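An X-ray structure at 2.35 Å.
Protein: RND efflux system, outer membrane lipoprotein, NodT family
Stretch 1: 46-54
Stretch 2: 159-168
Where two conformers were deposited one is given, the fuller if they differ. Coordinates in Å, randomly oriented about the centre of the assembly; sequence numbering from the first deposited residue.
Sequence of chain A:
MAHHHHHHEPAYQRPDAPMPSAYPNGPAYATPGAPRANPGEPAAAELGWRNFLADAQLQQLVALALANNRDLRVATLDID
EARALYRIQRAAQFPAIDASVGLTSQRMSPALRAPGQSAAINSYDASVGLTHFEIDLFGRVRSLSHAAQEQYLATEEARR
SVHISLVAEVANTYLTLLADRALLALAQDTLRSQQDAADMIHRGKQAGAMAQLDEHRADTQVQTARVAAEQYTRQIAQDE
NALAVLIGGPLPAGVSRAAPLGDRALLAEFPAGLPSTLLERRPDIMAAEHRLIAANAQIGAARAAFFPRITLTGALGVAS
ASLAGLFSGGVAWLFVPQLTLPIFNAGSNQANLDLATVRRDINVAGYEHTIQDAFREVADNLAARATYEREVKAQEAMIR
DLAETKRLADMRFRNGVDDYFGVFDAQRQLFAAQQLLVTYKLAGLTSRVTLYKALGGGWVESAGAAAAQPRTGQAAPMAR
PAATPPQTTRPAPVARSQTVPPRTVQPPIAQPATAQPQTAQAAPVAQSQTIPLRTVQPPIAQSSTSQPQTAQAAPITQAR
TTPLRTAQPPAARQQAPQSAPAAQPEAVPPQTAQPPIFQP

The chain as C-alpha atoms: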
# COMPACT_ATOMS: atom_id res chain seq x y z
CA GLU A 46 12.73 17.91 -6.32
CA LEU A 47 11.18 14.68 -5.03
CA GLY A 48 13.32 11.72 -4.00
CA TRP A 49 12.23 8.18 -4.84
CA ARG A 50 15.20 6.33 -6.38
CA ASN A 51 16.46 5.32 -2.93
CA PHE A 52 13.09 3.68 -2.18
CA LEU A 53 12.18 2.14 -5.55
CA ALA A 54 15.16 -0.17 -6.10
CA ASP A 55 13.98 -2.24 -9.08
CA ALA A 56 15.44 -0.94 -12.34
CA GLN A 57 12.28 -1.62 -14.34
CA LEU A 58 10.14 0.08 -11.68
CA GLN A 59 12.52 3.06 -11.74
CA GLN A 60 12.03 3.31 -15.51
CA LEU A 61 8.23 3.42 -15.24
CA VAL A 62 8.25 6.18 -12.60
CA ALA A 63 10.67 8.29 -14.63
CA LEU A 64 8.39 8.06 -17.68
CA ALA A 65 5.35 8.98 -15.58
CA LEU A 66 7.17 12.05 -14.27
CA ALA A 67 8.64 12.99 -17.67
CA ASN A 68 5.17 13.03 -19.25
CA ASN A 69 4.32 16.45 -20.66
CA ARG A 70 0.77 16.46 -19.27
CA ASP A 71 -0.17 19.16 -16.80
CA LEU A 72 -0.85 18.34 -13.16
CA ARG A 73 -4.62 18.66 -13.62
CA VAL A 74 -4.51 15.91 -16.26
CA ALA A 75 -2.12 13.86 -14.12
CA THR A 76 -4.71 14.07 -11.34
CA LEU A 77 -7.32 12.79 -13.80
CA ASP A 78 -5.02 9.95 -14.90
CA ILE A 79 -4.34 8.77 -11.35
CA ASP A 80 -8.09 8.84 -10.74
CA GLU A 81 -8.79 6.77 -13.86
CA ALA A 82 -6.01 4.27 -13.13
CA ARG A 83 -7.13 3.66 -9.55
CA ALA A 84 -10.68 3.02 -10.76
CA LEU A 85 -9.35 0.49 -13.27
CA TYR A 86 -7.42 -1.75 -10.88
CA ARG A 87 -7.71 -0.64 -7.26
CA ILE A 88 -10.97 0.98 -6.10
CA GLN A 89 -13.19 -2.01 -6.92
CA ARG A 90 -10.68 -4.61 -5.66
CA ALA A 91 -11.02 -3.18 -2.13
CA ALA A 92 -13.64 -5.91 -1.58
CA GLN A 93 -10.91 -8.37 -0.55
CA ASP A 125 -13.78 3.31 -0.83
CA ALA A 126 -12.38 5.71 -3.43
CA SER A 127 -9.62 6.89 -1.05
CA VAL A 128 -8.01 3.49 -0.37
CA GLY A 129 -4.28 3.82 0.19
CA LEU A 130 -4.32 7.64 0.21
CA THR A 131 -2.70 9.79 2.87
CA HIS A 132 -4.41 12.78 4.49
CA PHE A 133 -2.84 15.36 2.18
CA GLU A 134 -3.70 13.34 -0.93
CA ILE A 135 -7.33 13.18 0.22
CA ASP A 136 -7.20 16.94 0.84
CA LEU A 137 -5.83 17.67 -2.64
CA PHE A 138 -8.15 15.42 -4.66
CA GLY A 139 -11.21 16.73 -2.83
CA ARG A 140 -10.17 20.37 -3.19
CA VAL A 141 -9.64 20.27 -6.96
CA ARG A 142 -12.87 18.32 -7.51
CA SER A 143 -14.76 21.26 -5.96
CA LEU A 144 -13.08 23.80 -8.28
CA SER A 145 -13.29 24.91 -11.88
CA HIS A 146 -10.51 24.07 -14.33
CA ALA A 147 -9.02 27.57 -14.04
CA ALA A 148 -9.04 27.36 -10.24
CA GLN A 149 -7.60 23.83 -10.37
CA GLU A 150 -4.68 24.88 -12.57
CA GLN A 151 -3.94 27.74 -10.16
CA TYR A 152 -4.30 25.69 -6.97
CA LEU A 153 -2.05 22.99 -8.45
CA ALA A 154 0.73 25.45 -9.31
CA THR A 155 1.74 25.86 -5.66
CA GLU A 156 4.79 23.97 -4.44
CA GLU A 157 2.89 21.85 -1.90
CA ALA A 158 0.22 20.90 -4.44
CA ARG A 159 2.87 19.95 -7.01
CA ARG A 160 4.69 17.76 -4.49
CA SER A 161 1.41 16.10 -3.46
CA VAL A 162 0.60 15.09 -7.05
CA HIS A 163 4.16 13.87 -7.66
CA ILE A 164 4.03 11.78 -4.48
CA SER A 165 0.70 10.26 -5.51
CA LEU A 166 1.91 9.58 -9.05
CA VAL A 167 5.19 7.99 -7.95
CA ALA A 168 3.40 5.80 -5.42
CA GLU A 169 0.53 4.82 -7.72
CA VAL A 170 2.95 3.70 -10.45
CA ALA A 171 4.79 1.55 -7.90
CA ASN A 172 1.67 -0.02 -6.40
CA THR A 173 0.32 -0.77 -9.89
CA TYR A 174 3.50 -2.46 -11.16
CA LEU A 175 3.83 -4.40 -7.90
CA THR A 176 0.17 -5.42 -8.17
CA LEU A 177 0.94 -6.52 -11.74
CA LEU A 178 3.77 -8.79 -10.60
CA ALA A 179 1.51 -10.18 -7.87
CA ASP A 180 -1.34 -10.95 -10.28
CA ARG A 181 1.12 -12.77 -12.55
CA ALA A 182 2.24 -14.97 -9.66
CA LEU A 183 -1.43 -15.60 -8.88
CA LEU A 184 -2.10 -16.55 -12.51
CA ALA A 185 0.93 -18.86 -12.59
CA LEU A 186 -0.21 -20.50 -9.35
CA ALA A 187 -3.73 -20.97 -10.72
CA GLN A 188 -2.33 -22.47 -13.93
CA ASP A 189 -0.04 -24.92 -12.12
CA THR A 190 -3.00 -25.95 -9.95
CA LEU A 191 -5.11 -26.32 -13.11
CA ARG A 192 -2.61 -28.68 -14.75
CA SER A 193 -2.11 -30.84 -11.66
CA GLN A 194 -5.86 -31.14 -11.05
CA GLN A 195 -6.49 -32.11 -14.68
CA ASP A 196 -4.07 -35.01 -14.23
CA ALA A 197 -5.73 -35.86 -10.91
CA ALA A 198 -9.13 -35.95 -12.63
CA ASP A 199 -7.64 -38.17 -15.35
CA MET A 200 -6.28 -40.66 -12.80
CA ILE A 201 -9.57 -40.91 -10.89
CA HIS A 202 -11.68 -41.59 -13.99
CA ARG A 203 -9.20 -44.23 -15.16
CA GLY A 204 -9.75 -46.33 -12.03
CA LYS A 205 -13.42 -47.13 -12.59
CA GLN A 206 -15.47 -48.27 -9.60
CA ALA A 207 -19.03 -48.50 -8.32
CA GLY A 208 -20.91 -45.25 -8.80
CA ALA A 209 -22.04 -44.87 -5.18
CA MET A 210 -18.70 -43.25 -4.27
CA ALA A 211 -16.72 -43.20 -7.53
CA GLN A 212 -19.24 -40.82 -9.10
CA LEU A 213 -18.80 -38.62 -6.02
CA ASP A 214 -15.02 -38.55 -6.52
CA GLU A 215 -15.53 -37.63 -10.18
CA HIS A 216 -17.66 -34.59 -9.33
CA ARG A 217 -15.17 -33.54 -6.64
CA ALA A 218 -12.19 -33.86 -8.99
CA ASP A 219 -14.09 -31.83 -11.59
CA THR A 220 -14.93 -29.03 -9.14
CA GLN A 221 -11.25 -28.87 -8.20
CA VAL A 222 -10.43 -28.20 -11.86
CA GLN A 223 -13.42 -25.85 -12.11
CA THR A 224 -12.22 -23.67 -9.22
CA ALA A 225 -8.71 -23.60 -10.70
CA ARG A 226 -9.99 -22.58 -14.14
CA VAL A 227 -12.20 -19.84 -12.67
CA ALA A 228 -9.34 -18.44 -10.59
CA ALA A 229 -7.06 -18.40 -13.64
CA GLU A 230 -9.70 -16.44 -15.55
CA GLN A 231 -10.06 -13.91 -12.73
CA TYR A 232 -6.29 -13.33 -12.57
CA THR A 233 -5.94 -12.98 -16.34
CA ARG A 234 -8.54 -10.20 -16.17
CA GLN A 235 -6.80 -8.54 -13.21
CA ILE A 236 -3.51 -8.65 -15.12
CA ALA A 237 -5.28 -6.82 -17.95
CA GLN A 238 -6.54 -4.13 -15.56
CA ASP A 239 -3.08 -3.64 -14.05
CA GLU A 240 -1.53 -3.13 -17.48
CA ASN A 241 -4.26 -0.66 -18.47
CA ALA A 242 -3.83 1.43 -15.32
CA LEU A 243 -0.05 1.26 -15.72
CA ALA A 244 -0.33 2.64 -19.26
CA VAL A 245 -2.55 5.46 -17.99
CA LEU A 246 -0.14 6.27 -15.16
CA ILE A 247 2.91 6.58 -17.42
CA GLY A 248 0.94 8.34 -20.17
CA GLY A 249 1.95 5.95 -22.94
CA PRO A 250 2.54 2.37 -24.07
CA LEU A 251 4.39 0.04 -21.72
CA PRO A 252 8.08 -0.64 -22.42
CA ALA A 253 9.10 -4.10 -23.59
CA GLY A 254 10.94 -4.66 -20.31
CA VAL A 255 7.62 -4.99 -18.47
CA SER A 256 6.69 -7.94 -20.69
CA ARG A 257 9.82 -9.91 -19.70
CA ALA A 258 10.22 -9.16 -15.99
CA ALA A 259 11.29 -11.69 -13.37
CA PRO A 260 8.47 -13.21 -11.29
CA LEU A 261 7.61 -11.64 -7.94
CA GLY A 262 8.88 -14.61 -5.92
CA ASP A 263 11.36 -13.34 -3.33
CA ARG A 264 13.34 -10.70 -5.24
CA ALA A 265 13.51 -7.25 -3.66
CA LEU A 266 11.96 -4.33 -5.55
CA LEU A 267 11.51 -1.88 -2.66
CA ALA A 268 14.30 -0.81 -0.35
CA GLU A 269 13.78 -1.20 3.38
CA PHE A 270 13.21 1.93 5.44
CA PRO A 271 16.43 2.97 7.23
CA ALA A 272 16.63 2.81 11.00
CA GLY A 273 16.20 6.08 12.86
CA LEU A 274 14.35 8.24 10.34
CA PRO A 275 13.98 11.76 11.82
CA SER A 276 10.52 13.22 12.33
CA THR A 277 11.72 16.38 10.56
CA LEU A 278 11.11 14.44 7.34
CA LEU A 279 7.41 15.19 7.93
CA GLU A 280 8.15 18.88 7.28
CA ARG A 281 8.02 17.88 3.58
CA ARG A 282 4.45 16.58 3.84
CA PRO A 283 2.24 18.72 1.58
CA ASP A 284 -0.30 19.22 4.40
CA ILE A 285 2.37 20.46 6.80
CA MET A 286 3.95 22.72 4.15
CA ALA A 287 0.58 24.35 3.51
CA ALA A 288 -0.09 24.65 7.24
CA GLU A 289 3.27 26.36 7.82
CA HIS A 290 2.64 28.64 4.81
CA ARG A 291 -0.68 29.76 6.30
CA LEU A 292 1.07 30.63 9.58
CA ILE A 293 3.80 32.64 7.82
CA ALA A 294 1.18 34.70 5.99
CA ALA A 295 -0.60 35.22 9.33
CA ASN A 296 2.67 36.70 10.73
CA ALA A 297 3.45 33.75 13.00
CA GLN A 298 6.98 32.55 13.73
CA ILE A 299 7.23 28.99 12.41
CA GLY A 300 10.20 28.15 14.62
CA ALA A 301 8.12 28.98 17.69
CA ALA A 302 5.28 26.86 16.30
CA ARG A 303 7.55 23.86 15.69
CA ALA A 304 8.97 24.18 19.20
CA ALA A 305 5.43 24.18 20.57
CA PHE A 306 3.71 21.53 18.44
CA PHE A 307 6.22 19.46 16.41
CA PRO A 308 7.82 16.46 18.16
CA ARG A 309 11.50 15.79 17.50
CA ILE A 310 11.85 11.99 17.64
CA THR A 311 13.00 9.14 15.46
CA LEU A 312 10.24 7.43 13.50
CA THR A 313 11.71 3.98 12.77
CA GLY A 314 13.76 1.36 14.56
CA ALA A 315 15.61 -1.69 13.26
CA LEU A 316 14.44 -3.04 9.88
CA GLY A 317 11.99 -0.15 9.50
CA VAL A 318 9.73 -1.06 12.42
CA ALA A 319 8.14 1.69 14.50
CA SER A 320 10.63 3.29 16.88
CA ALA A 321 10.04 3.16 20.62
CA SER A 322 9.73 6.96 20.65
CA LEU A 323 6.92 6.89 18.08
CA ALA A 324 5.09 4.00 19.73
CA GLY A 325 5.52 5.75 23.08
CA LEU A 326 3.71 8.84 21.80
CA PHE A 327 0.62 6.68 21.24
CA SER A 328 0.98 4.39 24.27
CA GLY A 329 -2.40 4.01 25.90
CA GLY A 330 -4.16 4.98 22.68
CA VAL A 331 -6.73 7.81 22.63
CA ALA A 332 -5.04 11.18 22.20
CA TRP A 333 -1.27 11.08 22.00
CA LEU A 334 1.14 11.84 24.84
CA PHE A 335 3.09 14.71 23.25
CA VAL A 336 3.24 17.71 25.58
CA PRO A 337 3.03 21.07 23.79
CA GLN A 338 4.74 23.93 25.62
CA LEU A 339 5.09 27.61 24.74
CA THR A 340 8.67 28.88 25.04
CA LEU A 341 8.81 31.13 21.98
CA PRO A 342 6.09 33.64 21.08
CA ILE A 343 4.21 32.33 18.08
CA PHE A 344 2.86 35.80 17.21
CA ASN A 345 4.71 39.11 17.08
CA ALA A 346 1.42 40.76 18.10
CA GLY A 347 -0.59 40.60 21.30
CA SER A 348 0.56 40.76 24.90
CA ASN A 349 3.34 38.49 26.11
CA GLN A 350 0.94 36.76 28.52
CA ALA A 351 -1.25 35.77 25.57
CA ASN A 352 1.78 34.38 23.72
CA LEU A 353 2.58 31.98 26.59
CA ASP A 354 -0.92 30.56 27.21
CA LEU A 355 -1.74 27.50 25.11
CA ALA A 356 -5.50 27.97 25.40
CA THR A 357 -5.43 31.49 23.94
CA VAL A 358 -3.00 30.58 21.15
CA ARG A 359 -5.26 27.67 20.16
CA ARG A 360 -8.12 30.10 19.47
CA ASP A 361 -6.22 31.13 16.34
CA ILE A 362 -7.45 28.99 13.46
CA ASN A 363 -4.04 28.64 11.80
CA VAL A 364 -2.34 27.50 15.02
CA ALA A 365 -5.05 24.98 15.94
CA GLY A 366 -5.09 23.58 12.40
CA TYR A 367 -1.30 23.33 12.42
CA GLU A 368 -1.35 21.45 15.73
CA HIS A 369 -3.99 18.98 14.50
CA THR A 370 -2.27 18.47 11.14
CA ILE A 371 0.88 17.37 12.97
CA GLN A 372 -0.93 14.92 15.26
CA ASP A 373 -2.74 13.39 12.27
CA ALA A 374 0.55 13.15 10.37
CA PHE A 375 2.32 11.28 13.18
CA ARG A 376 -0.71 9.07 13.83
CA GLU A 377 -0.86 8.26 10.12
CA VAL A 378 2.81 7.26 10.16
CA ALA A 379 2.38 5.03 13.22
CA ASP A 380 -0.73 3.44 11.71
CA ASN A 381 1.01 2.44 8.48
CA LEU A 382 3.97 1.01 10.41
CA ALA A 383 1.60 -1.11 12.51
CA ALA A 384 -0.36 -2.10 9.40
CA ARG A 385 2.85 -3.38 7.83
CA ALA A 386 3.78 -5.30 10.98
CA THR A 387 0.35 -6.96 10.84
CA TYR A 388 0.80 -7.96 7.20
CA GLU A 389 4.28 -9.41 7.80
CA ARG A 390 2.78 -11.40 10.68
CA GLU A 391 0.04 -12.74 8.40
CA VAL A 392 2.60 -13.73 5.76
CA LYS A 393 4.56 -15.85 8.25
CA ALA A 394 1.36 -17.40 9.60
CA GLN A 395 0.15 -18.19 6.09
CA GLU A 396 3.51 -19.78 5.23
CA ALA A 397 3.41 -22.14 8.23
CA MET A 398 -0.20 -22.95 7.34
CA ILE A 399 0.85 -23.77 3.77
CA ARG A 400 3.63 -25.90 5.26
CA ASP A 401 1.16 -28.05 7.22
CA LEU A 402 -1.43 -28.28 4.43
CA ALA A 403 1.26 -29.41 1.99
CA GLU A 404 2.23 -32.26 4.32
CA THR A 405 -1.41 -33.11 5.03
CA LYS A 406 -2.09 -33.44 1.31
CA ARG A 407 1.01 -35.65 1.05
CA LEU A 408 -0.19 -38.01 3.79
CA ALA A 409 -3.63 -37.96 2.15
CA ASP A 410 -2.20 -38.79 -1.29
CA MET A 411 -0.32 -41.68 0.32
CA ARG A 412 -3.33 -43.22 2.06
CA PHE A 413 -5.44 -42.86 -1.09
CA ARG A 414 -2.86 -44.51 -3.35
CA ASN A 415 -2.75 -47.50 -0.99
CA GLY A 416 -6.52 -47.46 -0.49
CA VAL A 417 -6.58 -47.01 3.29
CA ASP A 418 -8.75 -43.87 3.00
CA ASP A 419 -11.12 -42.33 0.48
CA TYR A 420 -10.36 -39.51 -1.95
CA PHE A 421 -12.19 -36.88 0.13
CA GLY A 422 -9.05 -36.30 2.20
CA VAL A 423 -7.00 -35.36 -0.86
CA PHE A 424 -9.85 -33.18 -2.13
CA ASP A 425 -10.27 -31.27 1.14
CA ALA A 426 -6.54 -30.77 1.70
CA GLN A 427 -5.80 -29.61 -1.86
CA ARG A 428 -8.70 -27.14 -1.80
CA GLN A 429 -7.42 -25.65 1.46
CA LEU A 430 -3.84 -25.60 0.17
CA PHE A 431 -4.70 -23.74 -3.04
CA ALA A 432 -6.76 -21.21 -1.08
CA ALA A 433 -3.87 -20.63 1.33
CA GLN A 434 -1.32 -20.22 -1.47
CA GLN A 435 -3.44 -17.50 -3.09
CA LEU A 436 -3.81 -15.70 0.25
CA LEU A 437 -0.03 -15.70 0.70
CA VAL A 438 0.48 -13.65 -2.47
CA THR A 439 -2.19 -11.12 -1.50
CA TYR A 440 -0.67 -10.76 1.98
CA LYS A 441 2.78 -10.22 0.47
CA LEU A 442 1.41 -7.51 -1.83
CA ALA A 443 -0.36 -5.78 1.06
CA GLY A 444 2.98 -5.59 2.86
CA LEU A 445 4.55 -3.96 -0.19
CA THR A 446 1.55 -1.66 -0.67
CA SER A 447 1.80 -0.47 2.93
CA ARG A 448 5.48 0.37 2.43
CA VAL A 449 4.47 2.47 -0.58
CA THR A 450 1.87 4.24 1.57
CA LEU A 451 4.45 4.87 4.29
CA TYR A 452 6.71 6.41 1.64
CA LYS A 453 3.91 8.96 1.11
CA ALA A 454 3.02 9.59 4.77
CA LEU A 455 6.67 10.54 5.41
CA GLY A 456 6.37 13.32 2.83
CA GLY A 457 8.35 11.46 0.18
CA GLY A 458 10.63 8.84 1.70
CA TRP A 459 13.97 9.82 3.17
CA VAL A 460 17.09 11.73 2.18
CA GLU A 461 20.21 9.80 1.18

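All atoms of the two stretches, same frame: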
# COMPACT_ATOMS: atom_id res chain seq x y z
N GLU A 46 14.18 18.08 -6.36
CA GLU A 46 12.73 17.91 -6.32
C GLU A 46 12.32 16.82 -5.33
O GLU A 46 12.58 16.93 -4.14
CB GLU A 46 12.20 17.58 -7.72
N LEU A 47 11.69 15.77 -5.85
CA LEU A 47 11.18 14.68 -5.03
C LEU A 47 12.10 13.47 -5.17
O LEU A 47 12.50 13.11 -6.28
CB LEU A 47 9.75 14.31 -5.44
CG LEU A 47 9.16 13.05 -4.81
CD1 LEU A 47 9.00 13.20 -3.30
CD2 LEU A 47 7.83 12.71 -5.46
N GLY A 48 12.42 12.85 -4.03
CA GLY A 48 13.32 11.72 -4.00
C GLY A 48 12.59 10.40 -3.88
O GLY A 48 11.82 10.19 -2.94
N TRP A 49 12.84 9.51 -4.83
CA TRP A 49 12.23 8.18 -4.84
C TRP A 49 13.17 7.07 -5.27
O TRP A 49 12.85 5.90 -5.03
CB TRP A 49 11.00 8.17 -5.75
CG TRP A 49 11.27 8.76 -7.10
CD1 TRP A 49 11.10 10.06 -7.47
CD2 TRP A 49 11.79 8.08 -8.25
NE1 TRP A 49 11.48 10.23 -8.78
CE2 TRP A 49 11.91 9.03 -9.28
CE3 TRP A 49 12.17 6.76 -8.51
CZ2 TRP A 49 12.38 8.71 -10.55
CZ3 TRP A 49 12.64 6.44 -9.77
CH2 TRP A 49 12.74 7.41 -10.78
N ARG A 50 14.31 7.38 -5.89
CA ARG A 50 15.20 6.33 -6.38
C ARG A 50 15.83 5.53 -5.24
O ARG A 50 16.23 4.38 -5.46
CB ARG A 50 16.29 6.92 -7.27
CG ARG A 50 15.79 7.41 -8.63
CD ARG A 50 16.95 7.81 -9.54
NE ARG A 50 16.96 7.04 -10.79
CZ ARG A 50 16.45 7.46 -11.94
NH1 ARG A 50 15.87 8.65 -12.02
NH2 ARG A 50 16.51 6.68 -13.01
N ASN A 51 15.94 6.11 -4.04
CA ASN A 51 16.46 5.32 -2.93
C ASN A 51 15.43 4.34 -2.39
O ASN A 51 15.82 3.35 -1.76
CB ASN A 51 16.97 6.23 -1.81
CG ASN A 51 15.99 7.33 -1.46
OD1 ASN A 51 14.81 7.27 -1.81
ND2 ASN A 51 16.48 8.36 -0.77
N PHE A 52 14.14 4.56 -2.65
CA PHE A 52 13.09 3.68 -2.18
C PHE A 52 12.71 2.63 -3.22
O PHE A 52 12.62 1.44 -2.91
CB PHE A 52 11.87 4.51 -1.77
CG PHE A 52 10.67 3.69 -1.38
CD1 PHE A 52 10.74 2.79 -0.32
CD2 PHE A 52 9.48 3.82 -2.06
CE1 PHE A 52 9.63 2.04 0.04
CE2 PHE A 52 8.37 3.07 -1.71
CZ PHE A 52 8.45 2.18 -0.65
N LEU A 53 12.49 3.06 -4.46
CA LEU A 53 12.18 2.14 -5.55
C LEU A 53 13.50 1.62 -6.11
O LEU A 53 14.20 2.32 -6.85
CB LEU A 53 11.35 2.84 -6.62
CG LEU A 53 10.08 3.51 -6.10
CD1 LEU A 53 9.25 4.05 -7.25
CD2 LEU A 53 9.27 2.55 -5.26
N ALA A 54 13.86 0.39 -5.75
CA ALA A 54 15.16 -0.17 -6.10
C ALA A 54 15.16 -0.90 -7.43
O ALA A 54 16.20 -0.95 -8.10
CB ALA A 54 15.63 -1.12 -5.00
N ARG A 159 2.06 20.68 -6.04
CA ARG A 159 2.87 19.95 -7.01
C ARG A 159 3.53 18.73 -6.38
O ARG A 159 3.56 17.65 -6.98
CB ARG A 159 3.93 20.88 -7.61
CG ARG A 159 4.86 20.22 -8.60
CD ARG A 159 5.79 21.24 -9.26
NE ARG A 159 6.64 20.63 -10.28
CZ ARG A 159 6.34 20.57 -11.57
NH1 ARG A 159 5.19 21.08 -12.01
NH2 ARG A 159 7.17 20.00 -12.43
N ARG A 160 4.07 18.89 -5.17
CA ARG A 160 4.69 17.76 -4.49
C ARG A 160 3.67 16.68 -4.15
O ARG A 160 3.99 15.49 -4.20
CB ARG A 160 5.40 18.25 -3.22
CG ARG A 160 6.12 17.15 -2.46
CD ARG A 160 6.87 17.72 -1.27
NE ARG A 160 7.73 16.73 -0.63
CZ ARG A 160 8.92 16.36 -1.10
NH1 ARG A 160 9.39 16.91 -2.21
NH2 ARG A 160 9.63 15.44 -0.46
N SER A 161 2.43 17.08 -3.82
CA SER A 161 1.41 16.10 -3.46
C SER A 161 1.02 15.25 -4.66
O SER A 161 0.78 14.04 -4.52
CB SER A 161 0.18 16.81 -2.88
OG SER A 161 -0.81 15.87 -2.49
N VAL A 162 0.95 15.85 -5.85
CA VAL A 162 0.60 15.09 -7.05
C VAL A 162 1.76 14.20 -7.48
O VAL A 162 1.55 13.06 -7.92
CB VAL A 162 0.16 16.04 -8.18
CG1 VAL A 162 -0.21 15.25 -9.43
CG2 VAL A 162 -1.02 16.90 -7.72
N HIS A 163 2.99 14.70 -7.37
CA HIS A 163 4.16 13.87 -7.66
C HIS A 163 4.23 12.66 -6.73
O HIS A 163 4.51 11.54 -7.18
CB HIS A 163 5.44 14.70 -7.55
CG HIS A 163 5.66 15.64 -8.69
ND1 HIS A 163 4.79 15.75 -9.75
CD2 HIS A 163 6.67 16.50 -8.95
CE1 HIS A 163 5.25 16.64 -10.61
NE2 HIS A 163 6.39 17.11 -10.15
N ILE A 164 3.99 12.88 -5.44
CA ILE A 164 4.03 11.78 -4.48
C ILE A 164 2.97 10.73 -4.82
O ILE A 164 3.25 9.53 -4.82
CB ILE A 164 3.86 12.32 -3.05
CG1 ILE A 164 5.15 13.00 -2.58
CG2 ILE A 164 3.46 11.22 -2.10
CD1 ILE A 164 5.08 13.50 -1.15
N SER A 165 1.75 11.18 -5.12
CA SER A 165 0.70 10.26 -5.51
C SER A 165 1.07 9.50 -6.78
O SER A 165 0.89 8.28 -6.86
CB SER A 165 -0.62 11.00 -5.71
OG SER A 165 -1.00 11.73 -4.55
N LEU A 166 1.59 10.21 -7.78
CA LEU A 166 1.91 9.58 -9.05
C LEU A 166 3.02 8.55 -8.90
O LEU A 166 2.92 7.43 -9.41
CB LEU A 166 2.30 10.65 -10.08
CG LEU A 166 2.55 10.18 -11.51
CD1 LEU A 166 1.33 9.48 -12.07
CD2 LEU A 166 2.93 11.38 -12.39
N VAL A 167 4.09 8.92 -8.19
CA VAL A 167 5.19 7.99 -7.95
C VAL A 167 4.69 6.74 -7.25
O VAL A 167 5.01 5.61 -7.63
CB VAL A 167 6.32 8.67 -7.15
CG1 VAL A 167 7.28 7.64 -6.58
CG2 VAL A 167 7.06 9.67 -8.03
N ALA A 168 3.88 6.93 -6.21
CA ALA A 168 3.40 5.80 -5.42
C ALA A 168 2.41 4.95 -6.21
O ALA A 168 2.45 3.71 -6.12
CB ALA A 168 2.75 6.30 -4.14

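The contact between residues 46-54 and the helix 159-168 is a small, essentially apolar packing of an irregular segment against one side of a helix, with no hydrogen bond between the two among the modelled atoms. It illustrates a general principle: a helix that satisfies its own backbone can receive a loop mainly through the packing of side chains. Here the helical bonds run unbroken, as in Ile164 N to Arg160 O at 2.9 Å and Val167 N to His163 O at 2.8 Å, and the loop meets mainly side chains spaced three and four residues apart: Arg160, His163, Ile164 and Val167.

Leu47 is the principal contributor from the loop. Its CA-to-CB bond points toward the helix, and with chi1 t and chi2 p its two methyls reach several helical residues. Leu47 CD2 lies 3.7 Å from His163 CB and 4.1 Å from Val167 CG2, and both CD1 and CD2 lie 3.9 Å from Ile164 CG1. CD1 also sits over one face of the Arg160 guanidinium, 3.7 Å from NH2. Such an arrangement is common for arginine, whose flat group can offer a face to an apolar neighbour while its nitrogens bond in other directions; NE and NH2 are indeed hydrogen-bonded elsewhere in the structure. Near the plane of the same group, Glu46 O stands 3.7 Å from Arg160 NH1, too far for a hydrogen bond. The CA-to-CB bond of Arg160 points sideways, and its extended chain brings the guanidinium to the loop.

Further along, Val167 gathers the remaining contacts. Its CG1 lies 3.8 Å from Trp49 CB and 4.1 Å from Leu53 CD1, and its CG2 covers one face of the Trp49 ring. Trp49 and Leu53 are brought together by a local turn, in which Trp49 O accepts bonds from Phe52 N at 3.0 Å and Leu53 N at 2.9 Å.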